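PDB 6MEL: succinate--CoA ligase subunit alpha from Campylobacter jejuni, which belongs to the CoA ligase alpha-subunit family and joins a Rossmann-type CoA binding domain to a second domain of the CoA-ligase family. Local coordinates for residues Gly185-Tyr188 and Lys189-Leu192; Asp256-Ala259 and Ala260-Lys263; Leu4-Lys7 and Asn8-Val11; Ala161-Gln164 and Val165-Gly169. All coordinates share one frame; numbering follows the deposited sequence.

All four contacts are local, between residues three to five positions apart, and three of them mark helix ends in the CoA-ligase part of the chain: interactions 1 and 2 open helices 188-197 and 259-268, and interaction 4 closes helix 156-167. Interaction 3 is the turn that leads into strand 10-14 of the Rossmann-type sheet. Interaction 3 touches interaction 1, linking segments of the two parts of the chain: Leu4 CD1 packs 3.7 Å from Leu191 CD2 and 4.1 Å from Leu186 CD1. Interaction 2 is about 7 Å from interaction 1 by nearest atoms, and interaction 4 about 12 Å. The centres of interactions 2 and 3 lie about 35 Å apart, on opposite sides of the chain's centre.

Interaction 1: Gly185-Tyr188 and Lys189-Leu192; sequences GLAY and KELL
Glu190 folds back over Leu186 and Ala187 at the start of helix 188-197. Its CB lies 3.8 Å from Leu186 CD2, and the next carbon, CG, stays against the same methyl, the two side chains crossing at a slant. The chain then bends (chi2 87°) and brings the carboxylate to the backbone of Ala187. There Glu190 OE1 accepts from Ala187 N at 3.0 Å; the N-H comes in from above the carboxylate plane, 53° out of it. Ala187 is the N-cap, and the N3 glutamate holds its amide as in a capping box, without the reciprocal bond, since alanine has no side-chain acceptor. The other oxygen, OE2, is 2.7 Å from a water that also lies against Gly185 O. Regular helical bonding begins directly behind the cap, with Leu191 N bonded to Ala187 O (3.2 Å) and Leu192 N to Tyr188 O (2.7 Å). On the buried side Tyr188 CB meets Leu192 CD1 at 4.0 Å; the tyrosine ring reaches strand 203-209, where its OH is hydrogen-bonded to Ile207 O, and Leu192 packs on Ile151 and Ile204.

Interaction 2: Asp256-Ala259 and Ala260-Lys263; sequences DESA and AAKK
Ser258 OG accepts the amide of Ala261 in a nearly straight bond, Ala261 N to Ser258 OG 3.1 Å (160° at the hydrogen). With chi1 at 73° the hydroxyl sits in the crowded position between the serine's own N and carbonyl carbon, which sets it over the first turn of the helix. The methyl of Ala261 closes beside it, CB 3.4 Å from Ser258 OG and 3.8 Å from Asp256 CA. The backbone carbonyl of Ser258 takes the next amide, Lys262 N, at 3.2 Å, and Lys263 N follows on Ala259 O at 2.9 Å. Ser258 is thus a classic serine N-cap, and it starts helix 259-268 straight after a short 3-10 segment. Lys262 runs back over this cap as an extended chain: its CG passes 3.4 Å from Ser258 O, and its CE reaches 3.5 Å from Glu257 O. Beyond, the ammonium of Lys262 forms a salt bridge with Glu215 and hydrogen bonds with the carbonyls of Glu209 and Gly211, polar partners that hold the tip of a buried lysine. Ser258 OG is also hydrogen-bonded to Ala255 O, which helps to fix its rotation. Glu257 ties two loops together, OE2 on Gly212 N and OE1 on Ser254 N, while Lys263 is paired with Asp275.

Interaction 3: Leu4-Lys7 and Asn8-Val11; sequences LVNK and NTKV
Val5 backs onto the hydroxyl of Thr9, its CA 3.4 Å from Thr9 OG1, just before the chain folds into a type I beta turn from Asn6 to Thr9. The turn feeds strand 10-14 of the Rossmann-type sheet. Val5 itself is buried, packed on Cys133 of strand 133-136, and its carbonyl is bonded to the hydroxyl of Thr129, so the approach to the turn is tied to the neighbouring sheet. Asn6 follows and is used at three of its polar atoms. Its backbone N-H donates to the threonine hydroxyl, Asn6 N to Thr9 OG1 2.9 Å. Its backbone carbonyl closes the turn, Thr9 N to Asn6 O 3.0 Å, although the donor stands well above the carbonyl plane and not on a lone pair. The side chain closes a second ring of the same size: Asn6 OD1 accepts Asn8 N at 2.8 Å, an Asx turn, and also makes a weak bond with Thr9 N. The torsion chi1 of 67° sets Asn6 CG between its own N and carbonyl carbon, folded over the turn. The Thr9 N-H thus faces two acceptors of one residue. A water lies in the mouth of the turn, 2.9 Å from Asn6 O and 2.7 Å from Thr9 O. At the exposed corner Lys7 N donates to the carboxylate of Glu132. The aliphatic part of the Lys7 side chain runs alongside Asn8, pointing the same way, with Lys7 CG 3.7 Å from Asn8 OD1.

Interaction 4: Ala161-Gln164 and Val165-Gly169; sequences AANQ and VVQGG
Asn163 O accepts Gln167 N at 2.8 Å in an almost straight bond (171° at the hydrogen), in the last turn of helix 156-167. The two side chains repeat the link on the outer face. Gln167 NE2 donates to Asn163 OD1 at 3.0 Å, but the bond is weak, and the two amide planes stand 80° apart, so the groups meet across each other and are not stacked. Asn163 CG lies opposite its own N (chi1 -159°), which swings the amide back from CB to meet Gln167. Gln167, bent at chi2, crosses it at a slant, with its CG 3.2 Å from Asn163 O. Each valine lays CG2 against a carbonyl one turn back: Val165 CG2 lies 3.4 Å from Ala161 O and Val166 CG2 3.3 Å from Ala162 O. Gln164 O still binds a helical amide, Gly168 N at 3.0 Å, after which the chain leaves the helix. The ending is a Schellman motif: Gly169, with positive phi, is the C-prime residue, its N bonded to Val166 O at 3.0 Å, and Tyr170 N turns back to Val165 O. Helix 156-167 is the connection of a beta-alpha-beta unit: Ala162 and Val165 lie against Leu150 and Val148 of strand 148-152 and against Ile172 of strand 172-177. On another flank Gln164 binds Pro277 O and Gly281 N, and with Ala161 packs on Ile280 of helix 280-288, while an acidic side chain of another protein chain in the assembly packs on Asn163.

Interaction 1: Gly185-Tyr188 and Lys189-Leu192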
loop_
_atom_site.group_PDB
_atom_site.type_symbol
_atom_site.label_atom_id
_atom_site.label_comp_id
_atom_site.label_asym_id
_atom_site.label_seq_id
_atom_site.Cartn_x
_atom_site.Cartn_y
_atom_site.Cartn_z
ATOM N N GLY A 185 -12.596 0.496 -5.496
ATOM C CA GLY A 185 -13.851 0.758 -6.141
ATOM C C GLY A 185 -14.788 1.537 -5.245
ATOM O O GLY A 185 -14.471 2.668 -4.824
ATOM N N LEU A 186 -15.954 0.954 -4.975
ATOM C CA LEU A 186 -16.899 1.558 -4.062
ATOM C C LEU A 186 -16.196 1.843 -2.721
ATOM O O LEU A 186 -15.410 1.025 -2.203
ATOM C CB LEU A 186 -18.077 0.610 -3.833
ATOM C CG LEU A 186 -18.962 0.295 -5.031
ATOM C CD1 LEU A 186 -20.005 -0.739 -4.656
ATOM C CD2 LEU A 186 -19.632 1.537 -5.583
ATOM N N ALA A 187 -16.488 3.005 -2.139
ATOM C CA ALA A 187 -15.904 3.370 -0.852
ATOM C C ALA A 187 -16.972 3.958 0.091
ATOM O O ALA A 187 -18.119 3.595 0.026
ATOM C CB ALA A 187 -14.757 4.308 -1.114
ATOM N N TYR A 188 -16.584 4.895 0.955
ATOM C CA TYR A 188 -17.442 5.350 2.044
ATOM C C TYR A 188 -18.689 6.041 1.489
ATOM O O TYR A 188 -19.804 5.745 1.912
ATOM C CB TYR A 188 -16.672 6.286 2.995
ATOM C CG TYR A 188 -15.460 5.620 3.579
ATOM C CD1 TYR A 188 -15.583 4.589 4.498
ATOM C CD2 TYR A 188 -14.185 5.937 3.132
ATOM C CE1 TYR A 188 -14.479 3.914 4.978
ATOM C CE2 TYR A 188 -13.071 5.276 3.612
ATOM C CZ TYR A 188 -13.215 4.272 4.550
ATOM O OH TYR A 188 -12.100 3.662 5.066
ATOM N N LYS A 189 -18.524 6.962 0.540
ATOM C CA LYS A 189 -19.674 7.792 0.100
ATOM C C LYS A 189 -20.780 6.926 -0.489
ATOM O O LYS A 189 -21.924 7.077 -0.117
ATOM C CB LYS A 189 -19.278 8.780 -0.994
ATOM C CG LYS A 189 -18.425 9.923 -0.487
ATOM C CD LYS A 189 -18.012 10.893 -1.581
ATOM C CE LYS A 189 -17.483 12.148 -0.912
ATOM N NZ LYS A 189 -16.835 13.045 -1.895
ATOM N N GLU A 190 -20.415 6.037 -1.420
ATOM C CA GLU A 190 -21.384 5.211 -2.134
ATOM C C GLU A 190 -22.061 4.245 -1.161
ATOM O O GLU A 190 -23.280 4.052 -1.202
ATOM C CB GLU A 190 -20.714 4.393 -3.239
ATOM C CG GLU A 190 -20.054 5.241 -4.324
ATOM C CD GLU A 190 -18.607 5.699 -4.104
ATOM O OE1 GLU A 190 -17.950 5.521 -2.988
ATOM O OE2 GLU A 190 -18.097 6.232 -5.084
ATOM N N LEU A 191 -21.269 3.624 -0.277
ATOM C CA LEU A 191 -21.808 2.626 0.608
ATOM C C LEU A 191 -22.599 3.267 1.752
ATOM O O LEU A 191 -23.616 2.719 2.190
ATOM C CB LEU A 191 -20.673 1.736 1.112
ATOM C CG LEU A 191 -20.032 0.886 0.016
ATOM C CD1 LEU A 191 -18.858 0.096 0.554
ATOM C CD2 LEU A 191 -21.047 -0.062 -0.573
ATOM N N LEU A 192 -22.156 4.420 2.247
ATOM C CA LEU A 192 -22.949 5.147 3.269
ATOM C C LEU A 192 -24.322 5.525 2.689
ATOM O O LEU A 192 -25.336 5.363 3.379
ATOM C CB LEU A 192 -22.207 6.387 3.758
ATOM C CG LEU A 192 -21.012 6.165 4.667
ATOM C CD1 LEU A 192 -20.147 7.400 4.708
ATOM C CD2 LEU A 192 -21.436 5.807 6.079
HETATM O O HOH W 1 -15.901 4.772 -5.680
#

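Interaction 2: Asp256-Ala259 and Ala260-Lys263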
loop_
_atom_site.group_PDB
_atom_site.type_symbol
_atom_site.label_atom_id
_atom_site.label_comp_id
_atom_site.label_asym_id
_atom_site.label_seq_id
_atom_site.Cartn_x
_atom_site.Cartn_y
_atom_site.Cartn_z
ATOM N N ASP A 256 -2.451 15.443 5.495
ATOM C CA ASP A 256 -3.895 15.135 5.350
ATOM C C ASP A 256 -4.153 13.628 5.082
ATOM O O ASP A 256 -5.324 13.205 4.922
ATOM C CB ASP A 256 -4.538 16.030 4.281
ATOM C CG ASP A 256 -4.216 15.613 2.851
ATOM O OD1 ASP A 256 -3.038 15.272 2.579
ATOM O OD2 ASP A 256 -5.147 15.624 2.010
ATOM N N GLU A 257 -3.084 12.817 4.966
ATOM C CA GLU A 257 -3.230 11.378 4.790
ATOM C C GLU A 257 -3.043 10.663 6.140
ATOM O O GLU A 257 -3.156 9.457 6.234
ATOM C CB GLU A 257 -2.224 10.844 3.771
ATOM C CG GLU A 257 -2.378 11.390 2.347
ATOM C CD GLU A 257 -1.351 10.733 1.436
ATOM O OE1 GLU A 257 -0.178 11.085 1.520
ATOM O OE2 GLU A 257 -1.671 9.721 0.855
ATOM N N SER A 258 -2.672 11.407 7.160
ATOM C CA SER A 258 -2.376 10.855 8.470
ATOM C C SER A 258 -3.664 10.455 9.202
ATOM O O SER A 258 -4.779 10.970 8.929
ATOM C CB SER A 258 -1.625 11.864 9.298
ATOM O OG SER A 258 -2.535 12.893 9.709
ATOM N N ALA A 259 -3.523 9.577 10.194
ATOM C CA ALA A 259 -4.715 9.156 10.931
ATOM C C ALA A 259 -5.292 10.354 11.704
ATOM O O ALA A 259 -6.512 10.490 11.804
ATOM C CB ALA A 259 -4.391 8.015 11.856
ATOM N N ALA A 260 -4.424 11.180 12.304
ATOM C CA ALA A 260 -4.897 12.336 13.124
ATOM C C ALA A 260 -5.752 13.273 12.254
ATOM O O ALA A 260 -6.782 13.731 12.711
ATOM C CB ALA A 260 -3.735 13.110 13.753
ATOM N N ALA A 261 -5.304 13.560 11.013
ATOM C CA ALA A 261 -6.022 14.472 10.118
ATOM C C ALA A 261 -7.407 13.922 9.777
ATOM O O ALA A 261 -8.369 14.661 9.701
ATOM C CB ALA A 261 -5.233 14.758 8.859
ATOM N N LYS A 262 -7.507 12.607 9.582
ATOM C CA LYS A 262 -8.767 12.010 9.234
ATOM C C LYS A 262 -9.704 12.045 10.449
ATOM O O LYS A 262 -10.897 12.350 10.337
ATOM C CB LYS A 262 -8.546 10.557 8.782
ATOM C CG LYS A 262 -7.779 10.479 7.482
ATOM C CD LYS A 262 -7.403 9.096 7.009
ATOM C CE LYS A 262 -6.599 9.221 5.731
ATOM N NZ LYS A 262 -6.675 7.984 4.946
ATOM N N LYS A 263 -9.182 11.629 11.602
ATOM C CA LYS A 263 -9.993 11.593 12.870
ATOM C C LYS A 263 -10.531 12.984 13.233
ATOM O O LYS A 263 -11.703 13.150 13.650
ATOM C CB LYS A 263 -9.108 11.075 13.996
ATOM C CG LYS A 263 -8.824 9.585 13.891
ATOM C CD LYS A 263 -7.808 9.106 14.898
ATOM C CE LYS A 263 -8.293 9.261 16.323
ATOM N NZ LYS A 263 -7.284 8.745 17.281
#

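Interaction 3: Leu4-Lys7 and Asn8-Val11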
loop_
_atom_site.group_PDB
_atom_site.type_symbol
_atom_site.label_atom_id
_atom_site.label_comp_id
_atom_site.label_asym_id
_atom_site.label_seq_id
_atom_site.Cartn_x
_atom_site.Cartn_y
_atom_site.Cartn_z
ATOM N N LEU A 4 -26.650 -4.492 -1.480
ATOM C CA LEU A 4 -25.898 -4.977 -2.646
ATOM C C LEU A 4 -26.102 -6.471 -2.929
ATOM O O LEU A 4 -26.147 -6.859 -4.051
ATOM C CB LEU A 4 -24.409 -4.658 -2.480
ATOM C CG LEU A 4 -24.065 -3.165 -2.522
ATOM C CD1 LEU A 4 -22.581 -2.964 -2.319
ATOM C CD2 LEU A 4 -24.504 -2.551 -3.860
ATOM N N VAL A 5 -26.048 -7.323 -1.918
ATOM C CA VAL A 5 -26.119 -8.739 -2.168
ATOM C C VAL A 5 -27.037 -9.344 -1.107
ATOM O O VAL A 5 -27.181 -8.803 0.025
ATOM C CB VAL A 5 -24.742 -9.423 -2.147
ATOM C CG1 VAL A 5 -23.830 -8.926 -3.272
ATOM C CG2 VAL A 5 -24.058 -9.290 -0.786
ATOM N N ASN A 6 -27.610 -10.487 -1.483
ATOM C CA ASN A 6 -28.505 -11.264 -0.613
ATOM C C ASN A 6 -28.523 -12.717 -1.086
ATOM O O ASN A 6 -27.789 -13.104 -2.004
ATOM C CB ASN A 6 -29.905 -10.660 -0.573
ATOM C CG ASN A 6 -30.617 -10.761 -1.908
ATOM O OD1 ASN A 6 -30.464 -11.713 -2.674
ATOM N ND2 ASN A 6 -31.448 -9.786 -2.180
ATOM N N LYS A 7 -29.358 -13.540 -0.436
ATOM C CA LYS A 7 -29.306 -15.002 -0.632
ATOM C C LYS A 7 -29.628 -15.406 -2.073
ATOM O O LYS A 7 -29.228 -16.500 -2.465
ATOM C CB LYS A 7 -30.290 -15.727 0.294
ATOM C CG LYS A 7 -31.746 -15.400 0.026
ATOM C CD LYS A 7 -32.687 -15.888 1.091
ATOM C CE LYS A 7 -33.859 -14.945 1.229
ATOM N NZ LYS A 7 -35.072 -15.676 1.658
ATOM N N ASN A 8 -30.324 -14.540 -2.831
ATOM C CA ASN A 8 -30.742 -14.836 -4.194
ATOM C C ASN A 8 -29.733 -14.314 -5.215
ATOM O O ASN A 8 -29.792 -14.720 -6.349
ATOM C CB ASN A 8 -32.116 -14.235 -4.521
ATOM C CG ASN A 8 -33.191 -14.821 -3.619
ATOM O OD1 ASN A 8 -33.177 -16.018 -3.314
ATOM N ND2 ASN A 8 -34.053 -13.968 -3.097
ATOM N N THR A 9 -28.840 -13.397 -4.825
ATOM C CA THR A 9 -27.908 -12.827 -5.826
ATOM C C THR A 9 -27.163 -13.979 -6.537
ATOM O O THR A 9 -26.507 -14.761 -5.903
ATOM C CB THR A 9 -26.894 -11.900 -5.148
ATOM O OG1 THR A 9 -27.593 -10.954 -4.334
ATOM C CG2 THR A 9 -25.997 -11.209 -6.152
ATOM N N LYS A 10 -27.206 -14.030 -7.857
ATOM C CA LYS A 10 -26.437 -15.002 -8.613
ATOM C C LYS A 10 -24.998 -14.529 -8.784
ATOM O O LYS A 10 -24.778 -13.404 -9.253
ATOM C CB LYS A 10 -27.057 -15.186 -9.992
ATOM C CG LYS A 10 -28.512 -15.640 -9.945
ATOM C CD LYS A 10 -28.918 -16.494 -11.123
ATOM C CE LYS A 10 -30.158 -15.986 -11.811
ATOM N NZ LYS A 10 -29.813 -14.767 -12.580
ATOM N N VAL A 11 -24.056 -15.430 -8.485
ATOM C CA VAL A 11 -22.648 -15.119 -8.443
ATOM C C VAL A 11 -21.879 -16.120 -9.297
ATOM O O VAL A 11 -22.058 -17.311 -9.105
ATOM C CB VAL A 11 -22.120 -15.199 -6.998
ATOM C CG1 VAL A 11 -20.605 -14.983 -6.947
ATOM C CG2 VAL A 11 -22.859 -14.242 -6.067
HETATM O O HOH W 2 -26.131 -15.123 -3.267
#

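Interaction 4: Ala161-Gln164 and Val165-Gly169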
loop_
_atom_site.group_PDB
_atom_site.type_symbol
_atom_site.label_atom_id
_atom_site.label_comp_id
_atom_site.label_asym_id
_atom_site.label_seq_id
_atom_site.Cartn_x
_atom_site.Cartn_y
_atom_site.Cartn_z
ATOM N N ALA A 161 -14.061 -5.818 14.700
ATOM C CA ALA A 161 -15.140 -4.819 14.918
ATOM C C ALA A 161 -16.504 -5.520 14.946
ATOM O O ALA A 161 -17.316 -5.291 15.865
ATOM C CB ALA A 161 -15.088 -3.743 13.869
ATOM N N ALA A 162 -16.727 -6.413 13.974
ATOM C CA ALA A 162 -17.989 -7.119 13.879
ATOM C C ALA A 162 -18.235 -7.893 15.174
ATOM O O ALA A 162 -19.324 -7.877 15.740
ATOM C CB ALA A 162 -18.015 -8.024 12.671
ATOM N N ASN A 163 -17.182 -8.540 15.667
ATOM C CA ASN A 163 -17.296 -9.365 16.845
ATOM C C ASN A 163 -17.632 -8.492 18.057
ATOM O O ASN A 163 -18.454 -8.918 18.928
ATOM C CB ASN A 163 -16.038 -10.212 17.052
ATOM C CG ASN A 163 -16.283 -11.411 17.929
ATOM O OD1 ASN A 163 -17.303 -12.072 17.768
ATOM N ND2 ASN A 163 -15.388 -11.647 18.874
ATOM N N GLN A 164 -16.993 -7.311 18.174
ATOM C CA GLN A 164 -17.300 -6.405 19.282
ATOM C C GLN A 164 -18.794 -6.000 19.226
ATOM O O GLN A 164 -19.488 -5.811 20.256
ATOM C CB GLN A 164 -16.417 -5.165 19.261
ATOM C CG GLN A 164 -14.956 -5.411 19.624
ATOM C CD GLN A 164 -14.193 -4.119 19.447
ATOM O OE1 GLN A 164 -14.796 -3.056 19.489
ATOM N NE2 GLN A 164 -12.882 -4.192 19.233
ATOM N N VAL A 165 -19.311 -5.806 18.021
ATOM C CA VAL A 165 -20.674 -5.346 17.907
ATOM C C VAL A 165 -21.621 -6.486 18.319
ATOM O O VAL A 165 -22.633 -6.232 18.985
ATOM C CB VAL A 165 -20.955 -4.844 16.486
ATOM C CG1 VAL A 165 -22.445 -4.686 16.237
ATOM C CG2 VAL A 165 -20.201 -3.553 16.194
ATOM N N VAL A 166 -21.314 -7.721 17.907
ATOM C CA VAL A 166 -22.154 -8.871 18.239
ATOM C C VAL A 166 -22.097 -9.115 19.760
ATOM O O VAL A 166 -23.145 -9.201 20.390
ATOM C CB VAL A 166 -21.765 -10.116 17.442
ATOM C CG1 VAL A 166 -22.479 -11.386 17.904
ATOM C CG2 VAL A 166 -21.981 -9.905 15.956
ATOM N N GLN A 167 -20.899 -9.112 20.351
ATOM C CA GLN A 167 -20.726 -9.290 21.800
ATOM C C GLN A 167 -21.468 -8.180 22.559
ATOM O O GLN A 167 -21.848 -8.372 23.681
ATOM C CB GLN A 167 -19.261 -9.239 22.292
ATOM C CG GLN A 167 -18.281 -10.291 21.763
ATOM C CD GLN A 167 -18.861 -11.669 21.583
ATOM O OE1 GLN A 167 -19.720 -12.095 22.348
ATOM N NE2 GLN A 167 -18.366 -12.405 20.597
ATOM N N GLY A 168 -21.605 -6.989 21.977
ATOM C CA GLY A 168 -22.228 -5.867 22.663
ATOM C C GLY A 168 -23.752 -5.866 22.542
ATOM O O GLY A 168 -24.382 -4.828 22.840
ATOM N N GLY A 169 -24.317 -6.989 22.059
ATOM C CA GLY A 169 -25.754 -7.229 21.935
ATOM C C GLY A 169 -26.380 -6.875 20.583
ATOM O O GLY A 169 -27.583 -6.958 20.447
#